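Local coordinates for protein trans-2-enoyl-CoA reductase (Treponema denticola ATCC 35405, PDB 4GGO) that catalyses the NADH-dependent reduction of crotonyl-CoA to butyryl-CoA in fatty acid synthesis, and in vitro also reduces longer trans-2-enoyl-CoA substrates, at residues R67-F72 against E110-T116; P95-N99 against R397-I401. All coordinates share one frame; numbering follows the deposited sequence.

Overall arrangement
Both contacts involve helix 95-110 or the loop and strand that follow it; their centres lie 18 Å apart and they do not touch. Contact 1 joins helix 61-74 to the chain leading into strand 114-118, the outermost of the Rossmann-type sheet: its helix side is buried, and an arginine is hydrogen-bonded to a threonine hydroxyl beside an apolar patch. Contact 2 lies at the start of helix 95-110, where two aromatic side chains meet the C-terminal tail, whose last residues are exposed; one tyrosine-to-carbonyl bond and a salt-bridge network within the tail supply its polar chemistry. Each is partly buried and near NAD(+)-binding residues.

Contact 1 (R67-F72 against E110-T116); sequences RITAAF and EGLYSVT
Arg67 reaches from helix 61-74 to Thr116 and grips one oxygen with two nitrogens. Arg67 NH1 lies 2.9 Å from Thr116 OG1 in a fairly straight bond (161°), while Arg67 NH2 bonds to the same Thr116 OG1 at 3.2 Å and a more bent 137°. The hydroxyl sits in the guanidinium plane, at its end. Arginine suits the place because its chain, with CG anti to the backbone N (chi1 -158°) and extended out to NE, is long enough to bridge from helix to strand. NE is satisfied by Thr78 OG1. Asp104 bonds both hydroxyls, Ser114 and Thr116, one on each carboxylate oxygen. Thr116 thus relays between arginine and acid; Ser114 OG lies near Arg67 NH2 but at a poor angle for a bond. Arg67 NH2 also makes a long, weak ion pair with Asp104, probably helping to balance its charge. Further along, Leu112 CD1 packs against Ala71 CB at 4.1 Å. Glu110 CG lies at the edge of the Phe72 ring, 3.5 Å from Phe72 CE1, and its carboxylate goes to Lys36. Gly111, with positive phi, closes helix 95-110 in a Schellman motif. Phe103 of that helix packs against Arg67, Ala71 and Phe72, and strand 77-82 lies beside strand 114-118 in the parallel sheet.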
loop_
_atom_site.group_PDB
_atom_site.type_symbol
_atom_site.label_atom_id
_atom_site.label_comp_id
_atom_site.label_asym_id
_atom_site.label_seq_id
_atom_site.Cartn_x
_atom_site.Cartn_y
_atom_site.Cartn_z
ATOM N N ARG A 67 4.976 -4.705 -7.273
ATOM C CA ARG A 67 5.396 -5.962 -7.875
ATOM C C ARG A 67 5.020 -5.983 -9.352
ATOM O O ARG A 67 5.813 -6.390 -10.200
ATOM C CB ARG A 67 4.770 -7.152 -7.145
ATOM C CG ARG A 67 5.534 -8.452 -7.335
ATOM C CD ARG A 67 4.823 -9.632 -6.688
ATOM N NE ARG A 67 5.580 -10.869 -6.862
ATOM C CZ ARG A 67 5.157 -12.071 -6.478
ATOM N NH1 ARG A 67 3.973 -12.207 -5.897
ATOM N NH2 ARG A 67 5.920 -13.136 -6.680
ATOM N N ILE A 68 3.807 -5.527 -9.652
ATOM C CA ILE A 68 3.318 -5.466 -11.026
ATOM C C ILE A 68 4.159 -4.524 -11.892
ATOM O O ILE A 68 4.499 -4.854 -13.030
ATOM C CB ILE A 68 1.834 -5.042 -11.072
ATOM C CG1 ILE A 68 0.950 -6.149 -10.495
ATOM C CG2 ILE A 68 1.404 -4.711 -12.493
ATOM C CD1 ILE A 68 -0.522 -5.808 -10.475
ATOM N N THR A 69 4.499 -3.359 -11.348
ATOM C CA THR A 69 5.318 -2.394 -12.076
ATOM C C THR A 69 6.711 -2.955 -12.363
ATOM O O THR A 69 7.232 -2.816 -13.470
ATOM C CB THR A 69 5.451 -1.059 -11.311
ATOM O OG1 THR A 69 4.150 -0.501 -11.085
ATOM C CG2 THR A 69 6.287 -0.065 -12.110
ATOM N N ALA A 70 7.306 -3.596 -11.363
ATOM C CA ALA A 70 8.632 -4.184 -11.517
ATOM C C ALA A 70 8.620 -5.321 -12.532
ATOM O O ALA A 70 9.486 -5.398 -13.401
ATOM C CB ALA A 70 9.159 -4.677 -10.177
ATOM N N ALA A 71 7.626 -6.195 -12.422
ATOM C CA ALA A 71 7.555 -7.383 -13.267
ATOM C C ALA A 71 7.094 -7.079 -14.691
ATOM O O ALA A 71 7.760 -7.446 -15.654
ATOM C CB ALA A 71 6.657 -8.438 -12.629
ATOM N N PHE A 72 5.955 -6.408 -14.823
ATOM C CA PHE A 72 5.345 -6.229 -16.138
ATOM C C PHE A 72 5.720 -4.918 -16.821
ATOM O O PHE A 72 5.373 -4.693 -17.980
ATOM C CB PHE A 72 3.827 -6.383 -16.046
ATOM C CG PHE A 72 3.393 -7.735 -15.563
ATOM C CD1 PHE A 72 3.379 -8.821 -16.422
ATOM C CD2 PHE A 72 3.013 -7.926 -14.244
ATOM C CE1 PHE A 72 2.986 -10.069 -15.977
ATOM C CE2 PHE A 72 2.618 -9.171 -13.796
ATOM C CZ PHE A 72 2.605 -10.244 -14.664
ATOM N N GLU A 110 3.996 -14.751 -19.067
ATOM C CA GLU A 110 4.948 -13.824 -19.671
ATOM C C GLU A 110 6.353 -14.411 -19.735
ATOM O O GLU A 110 7.221 -13.885 -20.431
ATOM C CB GLU A 110 4.978 -12.507 -18.893
ATOM C CG GLU A 110 3.696 -11.699 -18.978
ATOM C CD GLU A 110 3.576 -10.924 -20.276
ATOM O OE1 GLU A 110 4.539 -10.934 -21.072
ATOM O OE2 GLU A 110 2.516 -10.301 -20.497
ATOM N N GLY A 111 6.572 -15.498 -19.004
ATOM C CA GLY A 111 7.882 -16.122 -18.949
ATOM C C GLY A 111 8.784 -15.451 -17.931
ATOM O O GLY A 111 10.006 -15.447 -18.075
ATOM N N LEU A 112 8.173 -14.882 -16.897
ATOM C CA LEU A 112 8.912 -14.204 -15.840
ATOM C C LEU A 112 9.057 -15.096 -14.613
ATOM O O LEU A 112 8.153 -15.868 -14.286
ATOM C CB LEU A 112 8.201 -12.909 -15.443
ATOM C CG LEU A 112 7.994 -11.848 -16.525
ATOM C CD1 LEU A 112 7.149 -10.702 -15.986
ATOM C CD2 LEU A 112 9.330 -11.337 -17.037
ATOM N N TYR A 113 10.192 -14.987 -13.931
ATOM C CA TYR A 113 10.371 -15.669 -12.656
ATOM C C TYR A 113 9.552 -14.969 -11.580
ATOM O O TYR A 113 9.682 -13.760 -11.376
ATOM C CB TYR A 113 11.845 -15.700 -12.249
ATOM C CG TYR A 113 12.068 -16.152 -10.820
ATOM C CD1 TYR A 113 12.090 -17.502 -10.494
ATOM C CD2 TYR A 113 12.258 -15.229 -9.800
ATOM C CE1 TYR A 113 12.293 -17.918 -9.190
ATOM C CE2 TYR A 113 12.460 -15.635 -8.495
ATOM C CZ TYR A 113 12.478 -16.980 -8.197
ATOM O OH TYR A 113 12.680 -17.384 -6.897
ATOM N N SER A 114 8.709 -15.730 -10.890
ATOM C CA SER A 114 7.885 -15.177 -9.825
ATOM C C SER A 114 7.584 -16.219 -8.757
ATOM O O SER A 114 6.967 -17.248 -9.032
ATOM C CB SER A 114 6.580 -14.617 -10.392
ATOM O OG SER A 114 5.769 -14.083 -9.362
ATOM N N VAL A 115 8.030 -15.945 -7.535
ATOM C CA VAL A 115 7.760 -16.821 -6.405
ATOM C C VAL A 115 7.092 -16.041 -5.279
ATOM O O VAL A 115 7.571 -14.982 -4.875
ATOM C CB VAL A 115 9.047 -17.488 -5.883
ATOM C CG1 VAL A 115 8.801 -18.150 -4.534
ATOM C CG2 VAL A 115 9.564 -18.499 -6.895
ATOM N N THR A 116 5.975 -16.567 -4.786
ATOM C CA THR A 116 5.256 -15.937 -3.688
ATOM C C THR A 116 5.363 -16.777 -2.421
ATOM O O THR A 116 5.010 -17.956 -2.416
ATOM C CB THR A 116 3.771 -15.732 -4.032
ATOM O OG1 THR A 116 3.659 -14.962 -5.235
ATOM C CG2 THR A 116 3.054 -15.008 -2.901
#

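Contact 2 (P95-N99 against R397-I401); sequences PGWYN and RFDRI
Tyr98 donates its hydroxyl to the backbone of the C-terminal tail: Tyr98 OH lies 2.7 Å from Phe398 O, a short bond whose donor is tilted 17° from the carbonyl plane, with a C=O...donor angle of 128°. Tyrosine suits the place because its ring can lie against Trp97 while its hydroxyl reaches that carbonyl. Its CG stands anti to the carbonyl carbon (chi1 -59°), which brings the ring across to the tail. The broad, flat indole of Trp97 places CE3 over one face of the Tyr98 ring, offset toward the rim, and still reaches the tail backbone, Trp97 CH2 being 3.5 Å from Asp399 O. Arg400 N, at the indole edge near its plane, is buried without a hydrogen-bond partner in the model. In the second shell, Gly93 N also bonds to Tyr98 OH, and Tyr92 packs edge-to-face with Phe398. The tail is braced by its own charges: Arg397 holds the Asp399 carboxylate side-on, Arg397 NE to Asp399 OD1 at 2.7 Å and NH2 to OD2, and Arg400 NH1 adds a salt bridge to Asp399 OD2 at 2.7 Å. The contact thus joins the first turn of helix 95-110 to the end of the chain, with helix 21-38 alongside: its Cys24 touches Tyr98 and its Gln22 touches Ile401.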
loop_
_atom_site.group_PDB
_atom_site.type_symbol
_atom_site.label_atom_id
_atom_site.label_comp_id
_atom_site.label_asym_id
_atom_site.label_seq_id
_atom_site.Cartn_x
_atom_site.Cartn_y
_atom_site.Cartn_z
ATOM N N PRO A 95 -8.708 -11.479 -0.229
ATOM C CA PRO A 95 -8.532 -10.953 -1.589
ATOM C C PRO A 95 -7.085 -11.037 -2.070
ATOM O O PRO A 95 -6.844 -11.247 -3.260
ATOM C CB PRO A 95 -8.981 -9.488 -1.467
ATOM C CG PRO A 95 -9.048 -9.204 0.007
ATOM C CD PRO A 95 -9.378 -10.509 0.652
ATOM N N GLY A 96 -6.138 -10.894 -1.148
ATOM C CA GLY A 96 -4.729 -10.970 -1.489
ATOM C C GLY A 96 -4.311 -12.333 -2.008
ATOM O O GLY A 96 -3.373 -12.444 -2.798
ATOM N N TRP A 97 -5.005 -13.375 -1.560
ATOM C CA TRP A 97 -4.729 -14.734 -2.012
ATOM C C TRP A 97 -5.042 -14.858 -3.497
ATOM O O TRP A 97 -4.226 -15.353 -4.273
ATOM C CB TRP A 97 -5.551 -15.748 -1.208
ATOM C CG TRP A 97 -5.171 -17.180 -1.450
ATOM C CD1 TRP A 97 -4.035 -17.809 -1.031
ATOM C CD2 TRP A 97 -5.938 -18.168 -2.153
ATOM N NE1 TRP A 97 -4.043 -19.123 -1.435
ATOM C CE2 TRP A 97 -5.200 -19.368 -2.125
ATOM C CE3 TRP A 97 -7.175 -18.151 -2.806
ATOM C CZ2 TRP A 97 -5.658 -20.540 -2.725
ATOM C CZ3 TRP A 97 -7.626 -19.317 -3.402
ATOM C CH2 TRP A 97 -6.870 -20.494 -3.356
ATOM N N TYR A 98 -6.225 -14.395 -3.887
ATOM C CA TYR A 98 -6.638 -14.420 -5.285
ATOM C C TYR A 98 -5.747 -13.522 -6.139
ATOM O O TYR A 98 -5.395 -13.877 -7.267
ATOM C CB TYR A 98 -8.107 -14.011 -5.421
ATOM C CG TYR A 98 -9.054 -14.912 -4.656
ATOM C CD1 TYR A 98 -9.375 -16.177 -5.131
ATOM C CD2 TYR A 98 -9.622 -14.499 -3.458
ATOM C CE1 TYR A 98 -10.237 -17.006 -4.436
ATOM C CE2 TYR A 98 -10.485 -15.322 -2.755
ATOM C CZ TYR A 98 -10.788 -16.574 -3.249
ATOM O OH TYR A 98 -11.646 -17.396 -2.556
ATOM N N ASN A 99 -5.381 -12.365 -5.593
ATOM C CA ASN A 99 -4.466 -11.450 -6.268
ATOM C C ASN A 99 -3.124 -12.110 -6.578
ATOM O O ASN A 99 -2.612 -11.995 -7.691
ATOM C CB ASN A 99 -4.242 -10.185 -5.436
ATOM C CG ASN A 99 -5.461 -9.281 -5.406
ATOM O OD1 ASN A 99 -6.377 -9.424 -6.216
ATOM N ND2 ASN A 99 -5.469 -8.333 -4.477
ATOM N N ARG A 397 -16.488 -22.279 -7.375
ATOM C CA ARG A 397 -15.685 -22.598 -6.196
ATOM C C ARG A 397 -14.723 -21.464 -5.842
ATOM O O ARG A 397 -14.508 -20.551 -6.640
ATOM C CB ARG A 397 -14.938 -23.921 -6.383
ATOM C CG ARG A 397 -14.086 -24.002 -7.637
ATOM C CD ARG A 397 -13.637 -25.435 -7.883
ATOM N NE ARG A 397 -12.945 -25.995 -6.727
ATOM C CZ ARG A 397 -12.811 -27.298 -6.493
ATOM N NH1 ARG A 397 -13.331 -28.181 -7.333
ATOM N NH2 ARG A 397 -12.164 -27.717 -5.414
ATOM N N PHE A 398 -14.144 -21.528 -4.648
ATOM C CA PHE A 398 -13.371 -20.406 -4.123
ATOM C C PHE A 398 -11.896 -20.717 -3.877
ATOM O O PHE A 398 -11.212 -19.973 -3.176
ATOM C CB PHE A 398 -14.005 -19.891 -2.832
ATOM C CG PHE A 398 -15.420 -19.422 -2.996
ATOM C CD1 PHE A 398 -15.690 -18.111 -3.345
ATOM C CD2 PHE A 398 -16.481 -20.292 -2.803
ATOM C CE1 PHE A 398 -16.990 -17.674 -3.499
ATOM C CE2 PHE A 398 -17.785 -19.861 -2.956
ATOM C CZ PHE A 398 -18.040 -18.550 -3.304
ATOM N N ASP A 399 -11.409 -21.810 -4.450
ATOM C CA ASP A 399 -10.006 -22.175 -4.301
ATOM C C ASP A 399 -9.250 -22.028 -5.615
ATOM O O ASP A 399 -8.182 -22.614 -5.792
ATOM C CB ASP A 399 -9.878 -23.607 -3.773
ATOM C CG ASP A 399 -10.697 -24.597 -4.575
ATOM O OD1 ASP A 399 -11.662 -24.170 -5.244
ATOM O OD2 ASP A 399 -10.377 -25.803 -4.535
ATOM N N ARG A 400 -9.807 -21.236 -6.529
ATOM C CA ARG A 400 -9.229 -21.068 -7.862
ATOM C C ARG A 400 -9.545 -19.712 -8.494
ATOM O O ARG A 400 -10.468 -19.015 -8.068
ATOM C CB ARG A 400 -9.710 -22.186 -8.791
ATOM C CG ARG A 400 -8.822 -23.416 -8.797
ATOM C CD ARG A 400 -9.633 -24.696 -8.716
ATOM N NE ARG A 400 -8.768 -25.869 -8.630
ATOM C CZ ARG A 400 -8.222 -26.313 -7.502
ATOM N NH1 ARG A 400 -8.445 -25.680 -6.359
ATOM N NH2 ARG A 400 -7.448 -27.389 -7.518
ATOM N N ILE A 401 -8.760 -19.350 -9.506
ATOM C CA ILE A 401 -9.020 -18.164 -10.316
ATOM C C ILE A 401 -8.951 -16.873 -9.502
ATOM O O ILE A 401 -7.887 -16.510 -8.999
ATOM C CB ILE A 401 -10.366 -18.282 -11.071
ATOM C CG1 ILE A 401 -10.377 -19.558 -11.921
ATOM C CG2 ILE A 401 -10.602 -17.069 -11.936
ATOM C CD1 ILE A 401 -11.619 -19.748 -12.776
#